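Local structure of hemolysin-like protein containing CBS domains (Oenococcus oeni, 3OCO) at residues Met17-Ala22 with Asn101-Asp106; Val34-Glu39 with Ala60-Asp65; Lys66-Ala71 with Thr90-Ile95; Asp94-Pro99 with Ser112-Pro117; Val116-Val121 with Ile131-Asp136. The protein is of unknown function, though this piece is the CBS-domain pair of a longer UPF0053-family membrane protein that may bind flavin adenine dinucleotide. One frame throughout, in Å; residues are numbered along the deposited sequence.

Contact 1: Met17-Ala22 with Asn101-Asp106; sequences MNDKVA and NMKVPD
Two backbone hydrogen bonds tie A22 to M102 and K20 to V104. The A22 N to M102 O bond is 2.8 Å, its donor lying nearly on the carbonyl axis of M102. V104 N gives a straighter bond to K20 O (2.9 Å, 167° at the hydrogen), with the donor 31° out of the K20 carbonyl plane. K20 O also receives a CA-H contact from K103. A longer, weak salt bridge runs from K103 NZ to D19 OD1 at 3.4 Å, where the two side chains lie side by side and a water joins both atoms. K103 occupies the N-cap of helix 104-113 in the second CBS domain, and V104 opens its first turn, where amide N-H groups lack carbonyl partners within the helix. K20 O, from the loop following helix 10-19, supplies one. V21 and K103 form a single beta bridge, with V21 CG1 pressed to N101 O (3.2 Å) and resting on the aliphatic CD of K103. V104, branched and apolar, packs against M17 and K20, which also touch helix 134-142. V104 CG1, anti to the backbone N (chi1 174°), meets the SE of selenomethionine M17 at 3.8 Å, while V104 CG2 lies against K20. P105 suits the first helical turn, since its nitrogen has no hydrogen to place. P105 CG meets N18 ND2 at 3.5 Å, and both residues pack on F10 of the second subunit.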
# COMPACT_ATOMS: atom_id res chain seq x y z
N MSE A 17 6.79 -12.37 15.10
CA MSE A 17 7.09 -12.25 13.69
C MSE A 17 8.60 -12.24 13.45
O MSE A 17 9.05 -12.62 12.36
CB MSE A 17 6.48 -10.99 13.12
CG MSE A 17 6.26 -11.05 11.60
SE MSE A 17 6.76 -9.40 10.72
CE MSE A 17 5.33 -9.39 9.41
N ASN A 18 9.36 -11.81 14.44
CA ASN A 18 10.81 -11.73 14.29
C ASN A 18 11.40 -13.11 14.02
O ASN A 18 12.45 -13.24 13.39
CB ASN A 18 11.45 -11.11 15.54
CG ASN A 18 12.95 -10.96 15.40
OD1 ASN A 18 13.73 -11.61 16.12
ND2 ASN A 18 13.38 -10.11 14.48
N ASP A 19 10.70 -14.13 14.47
CA ASP A 19 11.22 -15.49 14.43
C ASP A 19 10.59 -16.31 13.31
O ASP A 19 11.06 -17.41 13.02
CB ASP A 19 11.00 -16.18 15.78
CG ASP A 19 12.17 -17.07 16.16
OD1 ASP A 19 13.16 -17.11 15.40
OD2 ASP A 19 12.10 -17.71 17.23
N LYS A 20 9.55 -15.76 12.68
CA LYS A 20 8.84 -16.45 11.60
C LYS A 20 9.66 -16.48 10.31
O LYS A 20 10.63 -15.75 10.17
CB LYS A 20 7.49 -15.80 11.34
CG LYS A 20 6.38 -16.23 12.29
CD LYS A 20 5.30 -15.15 12.40
CE LYS A 20 4.20 -15.56 13.37
NZ LYS A 20 3.46 -16.76 12.87
N VAL A 21 9.25 -17.33 9.38
CA VAL A 21 9.92 -17.39 8.08
C VAL A 21 8.97 -17.06 6.93
O VAL A 21 7.76 -16.95 7.10
CB VAL A 21 10.55 -18.76 7.82
CG1 VAL A 21 11.61 -19.04 8.87
CG2 VAL A 21 9.49 -19.84 7.81
N ALA A 22 9.55 -16.93 5.75
CA ALA A 22 8.82 -16.56 4.55
C ALA A 22 7.49 -17.33 4.35
O ALA A 22 6.47 -16.73 4.02
CB ALA A 22 9.72 -16.69 3.33
N ASN A 101 12.43 -20.71 3.83
CA ASN A 101 12.88 -20.71 5.22
C ASN A 101 13.57 -19.42 5.67
O ASN A 101 14.02 -19.34 6.81
CB ASN A 101 13.76 -21.93 5.51
CG ASN A 101 14.98 -22.00 4.61
OD1 ASN A 101 15.94 -21.26 4.80
ND2 ASN A 101 14.93 -22.88 3.62
N MSE A 102 13.67 -18.42 4.80
CA MSE A 102 14.29 -17.16 5.22
C MSE A 102 13.46 -16.52 6.33
O MSE A 102 12.24 -16.44 6.25
CB MSE A 102 14.44 -16.18 4.06
CG MSE A 102 15.71 -15.34 4.15
SE MSE A 102 15.78 -13.88 2.86
CE MSE A 102 17.71 -13.60 2.83
N LYS A 103 14.14 -16.07 7.38
CA LYS A 103 13.48 -15.36 8.47
C LYS A 103 12.90 -14.06 7.94
O LYS A 103 13.54 -13.35 7.17
CB LYS A 103 14.45 -15.08 9.61
CG LYS A 103 14.15 -15.84 10.91
CD LYS A 103 14.39 -17.33 10.76
CE LYS A 103 14.47 -18.02 12.13
NZ LYS A 103 15.56 -17.42 12.97
N VAL A 104 11.69 -13.75 8.36
CA VAL A 104 10.97 -12.59 7.86
C VAL A 104 11.80 -11.31 7.74
O VAL A 104 11.87 -10.72 6.67
CB VAL A 104 9.68 -12.36 8.65
CG1 VAL A 104 9.03 -11.08 8.22
CG2 VAL A 104 8.73 -13.54 8.44
N PRO A 105 12.46 -10.88 8.83
CA PRO A 105 13.25 -9.65 8.74
C PRO A 105 14.34 -9.72 7.67
O PRO A 105 14.67 -8.68 7.07
CB PRO A 105 13.90 -9.54 10.12
CG PRO A 105 12.99 -10.32 11.02
CD PRO A 105 12.46 -11.45 10.19
N ASP A 106 14.88 -10.92 7.44
CA ASP A 106 15.92 -11.10 6.42
C ASP A 106 15.35 -10.95 5.02
O ASP A 106 16.04 -10.49 4.11
CB ASP A 106 16.60 -12.45 6.58
CG ASP A 106 17.54 -12.49 7.77
OD1 ASP A 106 17.92 -11.41 8.25
OD2 ASP A 106 17.89 -13.61 8.21
O HOH W 1 15.60 -15.38 15.37

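Contact 2: Val34-Glu39 with Ala60-Asp65; sequences VVDVDE and ADNDKD
D36 reaches across to N62 with its whole side chain. At the root, D36 CB lies 3.4 Å from N62 OD1. CG, anti to the backbone N (chi1 -174°), then brings the carboxylate over the N62 amide: the planes are stacked, 19° apart, with D36 CG 3.7 Å from N62 CG. At the tip, D36 OD1 accepts from N62 N at 2.9 Å, met from above the carboxylate plane, and a second hydrogen bond comes from T59 OG1. D36 OD2 turns back on its own segment and takes D38 N at 3.2 Å, closing an Asx turn within the type I turn D36-E39. Two waters also donate to D36 OD2, one making a weak bond to N62 ND2 and the other to D61 N. The partner is a type I' turn from A60 to D63 in the loop joining strands 55-60 and 66-72. Its central residues, D61 and N62, both have positive phi, a conformation that aspartate and asparagine tolerate better than most residues. Beside the polar cluster, V37 CG1 packs on A60 CA at 4.3 Å. Both turns thus share one carboxylate that is gripped by amide, hydroxyl and water donors. The donors would favour an ionised D36, whereas the nearby carboxylate of D61 would tend to oppose it.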
# COMPACT_ATOMS: atom_id res chain seq x y z
N VAL A 34 -1.90 -13.33 -11.10
CA VAL A 34 -0.78 -12.90 -11.92
C VAL A 34 -1.22 -12.34 -13.27
O VAL A 34 -2.36 -12.52 -13.69
CB VAL A 34 0.21 -14.07 -12.14
CG1 VAL A 34 0.61 -14.67 -10.79
CG2 VAL A 34 -0.41 -15.13 -13.03
N VAL A 35 -0.32 -11.61 -13.91
CA VAL A 35 -0.47 -11.28 -15.32
C VAL A 35 0.75 -11.80 -16.09
O VAL A 35 1.82 -11.99 -15.52
CB VAL A 35 -0.58 -9.76 -15.55
CG1 VAL A 35 -1.86 -9.24 -14.94
CG2 VAL A 35 0.62 -9.06 -14.95
N ASP A 36 0.59 -11.99 -17.39
CA ASP A 36 1.64 -12.57 -18.22
C ASP A 36 2.45 -11.51 -18.97
O ASP A 36 1.90 -10.48 -19.38
CB ASP A 36 1.04 -13.58 -19.21
CG ASP A 36 2.09 -14.33 -20.00
OD1 ASP A 36 2.91 -15.02 -19.36
OD2 ASP A 36 2.11 -14.22 -21.25
N VAL A 37 3.74 -11.77 -19.17
CA VAL A 37 4.62 -10.81 -19.84
C VAL A 37 4.12 -10.42 -21.24
O VAL A 37 4.49 -9.37 -21.77
CB VAL A 37 6.06 -11.35 -19.93
CG1 VAL A 37 6.11 -12.63 -20.79
CG2 VAL A 37 6.99 -10.30 -20.48
N ASP A 38 3.27 -11.26 -21.83
CA ASP A 38 2.77 -11.00 -23.17
C ASP A 38 1.32 -10.53 -23.21
O ASP A 38 0.72 -10.41 -24.28
CB ASP A 38 2.90 -12.25 -24.03
CG ASP A 38 4.25 -12.33 -24.73
OD1 ASP A 38 5.13 -11.49 -24.46
OD2 ASP A 38 4.41 -13.25 -25.55
N GLU A 39 0.73 -10.29 -22.05
CA GLU A 39 -0.58 -9.66 -22.02
C GLU A 39 -0.40 -8.18 -22.25
O GLU A 39 0.69 -7.63 -22.04
CB GLU A 39 -1.32 -9.96 -20.72
CG GLU A 39 -2.53 -10.85 -20.94
CD GLU A 39 -2.58 -12.02 -19.97
OE1 GLU A 39 -2.21 -11.84 -18.79
OE2 GLU A 39 -3.01 -13.12 -20.39
N ALA A 60 6.27 -15.63 -16.83
CA ALA A 60 6.73 -15.98 -18.18
C ALA A 60 5.94 -17.19 -18.65
O ALA A 60 5.63 -18.08 -17.86
CB ALA A 60 8.23 -16.28 -18.19
N ASP A 61 5.60 -17.22 -19.93
CA ASP A 61 5.02 -18.43 -20.51
C ASP A 61 3.71 -18.84 -19.83
O ASP A 61 3.32 -20.01 -19.88
CB ASP A 61 6.03 -19.58 -20.45
CG ASP A 61 7.27 -19.33 -21.32
OD1 ASP A 61 7.11 -18.91 -22.49
OD2 ASP A 61 8.40 -19.57 -20.85
N ASN A 62 3.05 -17.88 -19.19
CA ASN A 62 1.80 -18.13 -18.47
C ASN A 62 1.95 -19.16 -17.36
O ASN A 62 0.99 -19.83 -16.98
CB ASN A 62 0.70 -18.57 -19.45
CG ASN A 62 0.00 -17.39 -20.09
OD1 ASN A 62 -0.63 -16.57 -19.41
ND2 ASN A 62 0.12 -17.29 -21.41
N ASP A 63 3.17 -19.27 -16.84
CA ASP A 63 3.48 -20.27 -15.82
C ASP A 63 3.63 -19.59 -14.47
O ASP A 63 4.55 -18.80 -14.28
CB ASP A 63 4.79 -20.98 -16.20
CG ASP A 63 4.99 -22.29 -15.46
OD1 ASP A 63 4.24 -22.58 -14.51
OD2 ASP A 63 5.92 -23.04 -15.84
N LYS A 64 2.77 -19.91 -13.51
CA LYS A 64 2.93 -19.33 -12.16
C LYS A 64 4.31 -19.59 -11.59
O LYS A 64 4.81 -18.78 -10.80
CB LYS A 64 1.88 -19.84 -11.17
CG LYS A 64 0.50 -19.23 -11.32
CD LYS A 64 -0.56 -20.17 -10.75
CE LYS A 64 -1.14 -19.67 -9.44
NZ LYS A 64 -2.14 -18.62 -9.70
N ASP A 65 4.95 -20.69 -11.99
CA ASP A 65 6.26 -21.06 -11.44
C ASP A 65 7.41 -20.30 -12.10
O ASP A 65 8.57 -20.47 -11.74
CB ASP A 65 6.48 -22.58 -11.50
CG ASP A 65 5.51 -23.34 -10.61
OD1 ASP A 65 5.47 -23.04 -9.40
OD2 ASP A 65 4.79 -24.24 -11.10
O HOH W 2 0.13 -14.16 -22.77
O HOH W 3 4.70 -15.60 -22.77

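Contact 3: Lys66-Ala71 with Thr90-Ile95; sequences KIIGYA and TIMRDI
R93 lays its CG over one face of the Y70 ring, 3.7 Å from the centroid and 26° off the normal, a CH-pi contact displaced toward the rim. The guanidinium turns away from stacking, its plane 72° from the ring, and makes a salt bridge with D75. D94 O lies at the ring edge, in plane, 3.5 Å from Y70 CE2, while I95 CG2 approaches Y70 CD2 obliquely. Y70 CG lies between the backbone N and carbonyl carbon (chi1 80°), bringing the ring beside R93 and I95. Next to this contact the backbones form a single antiparallel hydrogen-bonded pair: Y70 N donates to R93 O (2.8 Å) and R93 N to Y70 O (2.9 Å). Glycine suits position 69, where a CB would collide with R93 O and M92 CG; R93 O lies 3.4 Å from G69 CA. I95 CG1 packs on G69 CA at 3.8 Å. Along the strand, I68 and selenomethionine M92 cross at about a right angle, I68 CD1 touching M92 SE at 3.6 Å. A water bonded to I68 O, D94 OD1 and I95 N bridges the segments. Strand 66-72 is an outer strand of the three-stranded sheet and hydrogen-bonds to strand 55-60. The 90-95 segment runs past it from helix 73-83 toward strand 96-99, so the contact lies where the two CBS domains meet, with Y70 also touching P117 and M118.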
# COMPACT_ATOMS: atom_id res chain seq x y z
N LYS A 66 7.07 -19.44 -13.06
CA LYS A 66 8.03 -18.57 -13.72
C LYS A 66 7.73 -17.06 -13.55
O LYS A 66 7.49 -16.34 -14.55
CB LYS A 66 8.08 -18.92 -15.22
CG LYS A 66 8.67 -20.30 -15.54
CD LYS A 66 8.60 -20.58 -17.04
CE LYS A 66 9.05 -21.99 -17.41
NZ LYS A 66 8.65 -22.34 -18.82
N ILE A 67 7.74 -16.57 -12.31
CA ILE A 67 7.56 -15.13 -12.05
C ILE A 67 8.82 -14.35 -12.39
O ILE A 67 9.86 -14.54 -11.77
CB ILE A 67 7.23 -14.82 -10.57
CG1 ILE A 67 5.97 -15.57 -10.10
CG2 ILE A 67 7.07 -13.32 -10.37
CD1 ILE A 67 4.91 -15.63 -11.13
N ILE A 68 8.75 -13.45 -13.36
CA ILE A 68 9.93 -12.69 -13.76
C ILE A 68 9.98 -11.25 -13.20
O ILE A 68 11.01 -10.57 -13.30
CB ILE A 68 10.05 -12.65 -15.29
CG1 ILE A 68 8.66 -12.63 -15.92
CG2 ILE A 68 10.77 -13.89 -15.80
CD1 ILE A 68 8.66 -12.24 -17.39
N GLY A 69 8.88 -10.79 -12.61
CA GLY A 69 8.82 -9.45 -12.04
C GLY A 69 7.41 -9.08 -11.57
O GLY A 69 6.58 -9.97 -11.39
N TYR A 70 7.14 -7.79 -11.38
CA TYR A 70 5.77 -7.38 -11.06
C TYR A 70 5.32 -6.20 -11.88
O TYR A 70 6.15 -5.44 -12.38
CB TYR A 70 5.59 -7.07 -9.57
CG TYR A 70 6.09 -5.70 -9.14
CD1 TYR A 70 5.20 -4.64 -8.93
CD2 TYR A 70 7.44 -5.47 -8.93
CE1 TYR A 70 5.65 -3.38 -8.53
CE2 TYR A 70 7.90 -4.23 -8.52
CZ TYR A 70 7.01 -3.19 -8.33
OH TYR A 70 7.51 -1.97 -7.93
N ALA A 71 3.99 -6.08 -12.03
CA ALA A 71 3.37 -4.89 -12.62
C ALA A 71 2.59 -4.04 -11.58
O ALA A 71 1.79 -4.56 -10.80
CB ALA A 71 2.47 -5.26 -13.77
N THR A 90 6.72 -4.00 -21.13
CA THR A 90 7.18 -2.63 -21.26
C THR A 90 7.09 -1.86 -19.92
O THR A 90 7.85 -0.92 -19.72
CB THR A 90 6.47 -1.89 -22.41
OG1 THR A 90 5.09 -1.68 -22.09
CG2 THR A 90 6.61 -2.72 -23.72
N ILE A 91 6.23 -2.29 -19.00
CA ILE A 91 6.16 -1.67 -17.67
C ILE A 91 6.74 -2.49 -16.49
O ILE A 91 7.07 -1.95 -15.44
CB ILE A 91 4.72 -1.22 -17.30
CG1 ILE A 91 3.77 -2.42 -17.20
CG2 ILE A 91 4.19 -0.18 -18.28
CD1 ILE A 91 2.40 -2.03 -16.68
N MSE A 92 6.86 -3.80 -16.66
CA MSE A 92 7.32 -4.71 -15.60
C MSE A 92 8.56 -4.22 -14.84
O MSE A 92 9.50 -3.69 -15.43
CB MSE A 92 7.62 -6.05 -16.25
CG MSE A 92 8.08 -7.16 -15.34
SE MSE A 92 8.48 -8.73 -16.48
CE MSE A 92 10.29 -8.23 -17.01
N ARG A 93 8.58 -4.41 -13.52
CA ARG A 93 9.77 -4.07 -12.73
C ARG A 93 10.21 -5.23 -11.86
O ARG A 93 9.45 -6.17 -11.67
CB ARG A 93 9.55 -2.80 -11.89
CG ARG A 93 8.11 -2.52 -11.52
CD ARG A 93 7.69 -1.12 -11.94
NE ARG A 93 7.94 -0.11 -10.92
CZ ARG A 93 7.90 1.20 -11.14
NH1 ARG A 93 8.15 2.04 -10.15
NH2 ARG A 93 7.63 1.66 -12.34
N ASP A 94 11.44 -5.15 -11.35
CA ASP A 94 12.14 -6.29 -10.72
C ASP A 94 11.56 -6.80 -9.42
O ASP A 94 10.90 -6.08 -8.68
CB ASP A 94 13.60 -5.92 -10.42
CG ASP A 94 14.40 -5.66 -11.67
OD1 ASP A 94 13.90 -5.99 -12.76
OD2 ASP A 94 15.52 -5.13 -11.55
N ILE A 95 11.83 -8.07 -9.12
CA ILE A 95 11.52 -8.60 -7.81
C ILE A 95 12.76 -9.18 -7.20
O ILE A 95 13.82 -9.17 -7.82
CB ILE A 95 10.41 -9.65 -7.86
CG1 ILE A 95 10.68 -10.68 -8.97
CG2 ILE A 95 9.08 -8.96 -8.11
CD1 ILE A 95 11.43 -11.94 -8.51
O HOH W 4 13.09 -9.02 -11.99

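Contact 4: Asp94-Pro99 with Ser112-Pro117; sequences DIVSVP and SAHRVP
V96 sets its CG2 methyl almost exactly over the middle of the H114 ring, 3.6 Å from the centroid and only 7° off the normal, so that all five ring atoms are at similar distances. This CH-pi contact belongs to the beta-alpha-beta unit of the second CBS domain, made of strand 96-99, helix 104-113 and strand 119-122, and it joins the start of the first strand to the exit of the helix. The helix ends in a Schellman motif with R115, at positive phi, as the C-prime residue, which turns the chain back, bringing V116 to the strand; H114, just before R115, points its side chain toward V96. Histidine suits this place because its flat ring offers a face to the methyl while ND1 hydrogen-bonds to E110 O, one turn earlier in the helix, a bond that should limit the ring's rotation. On V96, CG2 is anti to the backbone N, and the other branch, CG1, lies between N and the carbonyl carbon (chi1 70°), where it meets V116 CG2. Two beta-branched valines thus cross at about a right angle, each offering one methyl to the other. At 3.4 Å the V96 CG1 to V116 CG2 pair is tighter than usual. The remaining methyl, V116 CG1, passes 3.8 Å from I95 CA and rests 3.3 Å from the carbonyl oxygen of D94.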
# COMPACT_ATOMS: atom_id res chain seq x y z
N ASP A 94 11.44 -5.15 -11.35
CA ASP A 94 12.14 -6.29 -10.72
C ASP A 94 11.56 -6.80 -9.42
O ASP A 94 10.90 -6.08 -8.68
CB ASP A 94 13.60 -5.92 -10.42
CG ASP A 94 14.40 -5.66 -11.67
OD1 ASP A 94 13.90 -5.99 -12.76
OD2 ASP A 94 15.52 -5.13 -11.55
N ILE A 95 11.83 -8.07 -9.12
CA ILE A 95 11.52 -8.60 -7.81
C ILE A 95 12.76 -9.18 -7.20
O ILE A 95 13.82 -9.17 -7.82
CB ILE A 95 10.41 -9.65 -7.86
CG1 ILE A 95 10.68 -10.68 -8.97
CG2 ILE A 95 9.08 -8.96 -8.11
CD1 ILE A 95 11.43 -11.94 -8.51
N VAL A 96 12.63 -9.66 -5.97
CA VAL A 96 13.68 -10.46 -5.37
C VAL A 96 13.09 -11.81 -4.96
O VAL A 96 11.92 -11.90 -4.56
CB VAL A 96 14.36 -9.72 -4.20
CG1 VAL A 96 13.41 -9.60 -3.01
CG2 VAL A 96 15.64 -10.42 -3.80
N SER A 97 13.87 -12.87 -5.10
CA SER A 97 13.38 -14.18 -4.70
C SER A 97 14.07 -14.61 -3.42
O SER A 97 15.24 -14.27 -3.17
CB SER A 97 13.57 -15.20 -5.82
OG SER A 97 14.93 -15.36 -6.17
N VAL A 98 13.35 -15.35 -2.59
CA VAL A 98 13.87 -15.79 -1.30
C VAL A 98 13.34 -17.20 -1.03
O VAL A 98 12.24 -17.52 -1.49
CB VAL A 98 13.41 -14.85 -0.15
CG1 VAL A 98 13.63 -13.38 -0.52
CG2 VAL A 98 11.95 -15.07 0.20
N PRO A 99 14.12 -18.02 -0.28
CA PRO A 99 13.72 -19.39 0.06
C PRO A 99 12.63 -19.43 1.12
O PRO A 99 12.52 -18.49 1.91
CB PRO A 99 15.01 -20.01 0.63
CG PRO A 99 16.06 -18.90 0.64
CD PRO A 99 15.34 -17.61 0.43
N SER A 112 14.81 -4.66 0.67
CA SER A 112 15.33 -3.30 0.77
C SER A 112 16.65 -3.15 0.02
O SER A 112 16.88 -2.14 -0.66
CB SER A 112 15.48 -2.89 2.23
OG SER A 112 16.10 -1.62 2.32
N ALA A 113 17.52 -4.14 0.15
CA ALA A 113 18.83 -4.04 -0.48
C ALA A 113 18.67 -4.02 -1.99
O ALA A 113 19.42 -3.34 -2.69
CB ALA A 113 19.74 -5.20 -0.03
N HIS A 114 17.68 -4.76 -2.48
CA HIS A 114 17.40 -4.90 -3.91
C HIS A 114 16.40 -3.85 -4.40
O HIS A 114 16.13 -3.75 -5.59
CB HIS A 114 16.82 -6.29 -4.20
CG HIS A 114 17.83 -7.40 -4.16
ND1 HIS A 114 18.26 -7.97 -2.98
CD2 HIS A 114 18.45 -8.08 -5.15
CE1 HIS A 114 19.12 -8.93 -3.25
NE2 HIS A 114 19.25 -9.02 -4.56
N ARG A 115 15.85 -3.10 -3.45
CA ARG A 115 14.88 -2.03 -3.73
C ARG A 115 13.66 -2.52 -4.49
O ARG A 115 13.29 -1.96 -5.51
CB ARG A 115 15.55 -0.87 -4.46
CG ARG A 115 16.73 -0.30 -3.71
CD ARG A 115 17.44 0.78 -4.49
NE ARG A 115 18.52 1.37 -3.70
CZ ARG A 115 18.41 2.50 -2.99
NH1 ARG A 115 17.26 3.17 -2.98
NH2 ARG A 115 19.44 2.95 -2.30
N VAL A 116 13.05 -3.59 -3.99
CA VAL A 116 11.82 -4.09 -4.59
C VAL A 116 10.74 -4.13 -3.51
O VAL A 116 11.05 -4.26 -2.33
CB VAL A 116 12.02 -5.50 -5.21
CG1 VAL A 116 13.09 -5.46 -6.30
CG2 VAL A 116 12.40 -6.52 -4.15
N PRO A 117 9.47 -3.99 -3.91
CA PRO A 117 8.40 -4.11 -2.92
C PRO A 117 7.79 -5.51 -2.97
O PRO A 117 6.79 -5.80 -2.32
CB PRO A 117 7.37 -3.07 -3.41
CG PRO A 117 7.79 -2.70 -4.84
CD PRO A 117 8.95 -3.59 -5.22

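Contact 5: Val116-Val121 with Ile131-Asp136; sequences VPMAIV and IITDKD
A119 and I132 meet through their flat peptide groups, joined by two backbone hydrogen bonds. A119 N lies in the carbonyl plane of I132 and bonds to its O at 3.0 Å (174° at the hydrogen). I132 N returns a 2.9 Å bond to A119 O from 16° outside that carbonyl's plane. Another flat group, the D136 carboxylate, accepts T133 N through the anti lone pair of OD2. These bonds belong to the hairpin of strands 119-122 and 128-132, with A119-I132 a hydrogen-bonded pair and I120-I131 the adjacent non-hydrogen-bonded pair. T133 is the N-cap of helix 134-142, and its N-H bond to D136, three residues on, is one half of a capping box. The sequence T133 to D136 fits the T-x-x-D signature of CBS domains, which lines the ligand site in nucleotide-binding relatives. The small CB of A119 and the I132 side chain share one sheet face. I132 CD1 there reaches V121 CG2 at 3.8 Å, and A22 packs on V121 and I132. The opposite face carries I120 and I131, and I131 CD1 meets the SE of selenomethionine M118 at 4.0 Å. At the sheet's end the methyl CG2 of T133 comes as close as 3.1 Å to P117 O. The same P117 O accepts from a water (2.6 Å) that in turn accepts from D134 N.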
# COMPACT_ATOMS: atom_id res chain seq x y z
N VAL A 116 13.05 -3.59 -3.99
CA VAL A 116 11.82 -4.09 -4.59
C VAL A 116 10.74 -4.13 -3.51
O VAL A 116 11.05 -4.26 -2.33
CB VAL A 116 12.02 -5.50 -5.21
CG1 VAL A 116 13.09 -5.46 -6.30
CG2 VAL A 116 12.40 -6.52 -4.15
N PRO A 117 9.47 -3.99 -3.91
CA PRO A 117 8.40 -4.11 -2.92
C PRO A 117 7.79 -5.51 -2.97
O PRO A 117 6.79 -5.80 -2.32
CB PRO A 117 7.37 -3.07 -3.41
CG PRO A 117 7.79 -2.70 -4.84
CD PRO A 117 8.95 -3.59 -5.22
N MSE A 118 8.41 -6.39 -3.75
CA MSE A 118 7.91 -7.75 -3.82
C MSE A 118 9.00 -8.79 -3.72
O MSE A 118 10.00 -8.74 -4.43
CB MSE A 118 7.07 -7.98 -5.07
CG MSE A 118 6.57 -9.42 -5.17
SE MSE A 118 5.14 -9.68 -6.43
CE MSE A 118 6.13 -10.02 -8.06
N ALA A 119 8.80 -9.73 -2.81
CA ALA A 119 9.66 -10.89 -2.71
C ALA A 119 8.87 -12.09 -3.19
O ALA A 119 7.68 -12.23 -2.87
CB ALA A 119 10.08 -11.10 -1.29
N ILE A 120 9.51 -12.95 -3.98
CA ILE A 120 8.85 -14.17 -4.42
C ILE A 120 9.44 -15.32 -3.62
O ILE A 120 10.67 -15.52 -3.63
CB ILE A 120 9.04 -14.42 -5.95
CG1 ILE A 120 8.24 -13.42 -6.78
CG2 ILE A 120 8.54 -15.77 -6.32
CD1 ILE A 120 8.57 -11.99 -6.54
N VAL A 121 8.58 -16.06 -2.93
CA VAL A 121 9.03 -17.19 -2.12
C VAL A 121 9.13 -18.46 -2.99
O VAL A 121 8.13 -18.90 -3.57
CB VAL A 121 8.10 -17.44 -0.91
CG1 VAL A 121 8.73 -18.45 0.04
CG2 VAL A 121 7.81 -16.15 -0.16
N ILE A 131 4.10 -15.25 -2.55
CA ILE A 131 4.76 -13.96 -2.58
C ILE A 131 4.56 -13.19 -1.28
O ILE A 131 3.65 -13.50 -0.49
CB ILE A 131 4.24 -13.06 -3.74
CG1 ILE A 131 2.82 -12.55 -3.47
CG2 ILE A 131 4.31 -13.77 -5.07
CD1 ILE A 131 2.26 -11.64 -4.56
N ILE A 132 5.40 -12.19 -1.06
CA ILE A 132 5.29 -11.31 0.10
C ILE A 132 5.48 -9.86 -0.28
O ILE A 132 6.39 -9.52 -1.05
CB ILE A 132 6.35 -11.59 1.17
CG1 ILE A 132 6.14 -12.96 1.82
CG2 ILE A 132 6.34 -10.46 2.21
CD1 ILE A 132 7.37 -13.46 2.55
N THR A 133 4.62 -9.01 0.27
CA THR A 133 4.80 -7.56 0.23
C THR A 133 4.43 -6.92 1.57
O THR A 133 3.89 -7.58 2.46
CB THR A 133 3.93 -6.94 -0.86
OG1 THR A 133 2.55 -7.11 -0.51
CG2 THR A 133 4.23 -7.61 -2.20
N ASP A 134 4.75 -5.64 1.72
CA ASP A 134 4.41 -4.92 2.93
C ASP A 134 3.00 -5.27 3.47
O ASP A 134 2.84 -5.52 4.66
CB ASP A 134 4.58 -3.40 2.73
CG ASP A 134 3.89 -2.87 1.47
OD1 ASP A 134 2.86 -3.45 1.03
OD2 ASP A 134 4.37 -1.87 0.90
N LYS A 135 1.98 -5.28 2.62
CA LYS A 135 0.64 -5.58 3.11
C LYS A 135 0.59 -6.88 3.93
O LYS A 135 -0.17 -6.97 4.88
CB LYS A 135 -0.40 -5.58 1.96
CG LYS A 135 -0.41 -6.82 1.07
CD LYS A 135 -1.46 -6.70 -0.06
CE LYS A 135 -1.11 -5.58 -1.05
NZ LYS A 135 -2.07 -5.48 -2.20
N ASP A 136 1.40 -7.87 3.57
CA ASP A 136 1.46 -9.12 4.32
C ASP A 136 2.17 -9.01 5.68
O ASP A 136 1.81 -9.70 6.64
CB ASP A 136 2.10 -10.22 3.48
CG ASP A 136 1.41 -10.39 2.16
OD1 ASP A 136 0.19 -10.68 2.17
OD2 ASP A 136 2.06 -10.21 1.11
O HOH W 5 5.93 -4.20 -0.41

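Contacts 2 and 3, with centres about 10 Å apart, both reach the three-stranded sheet of the first CBS domain, and strand 66-72 follows directly on the loop of contact 2. Contacts 4 and 5, whose centres are about 8 Å apart, share V116 and P117 and lie on the neighbouring strands 96-99 and 119-122 of the four-stranded sheet. Contact 3 passes the chain to contact 4 through D94 and I95, and packs on contact 5 through Y70 with P117, so it lies where the two CBS domains join. Contact 1 spans the longest sequence separation and fastens the N-terminal helix to helix 104-113. It lies about 28 Å from contact 2, centre to centre, across the chain's middle. Contacts 1 and 5 both touch the second subunit.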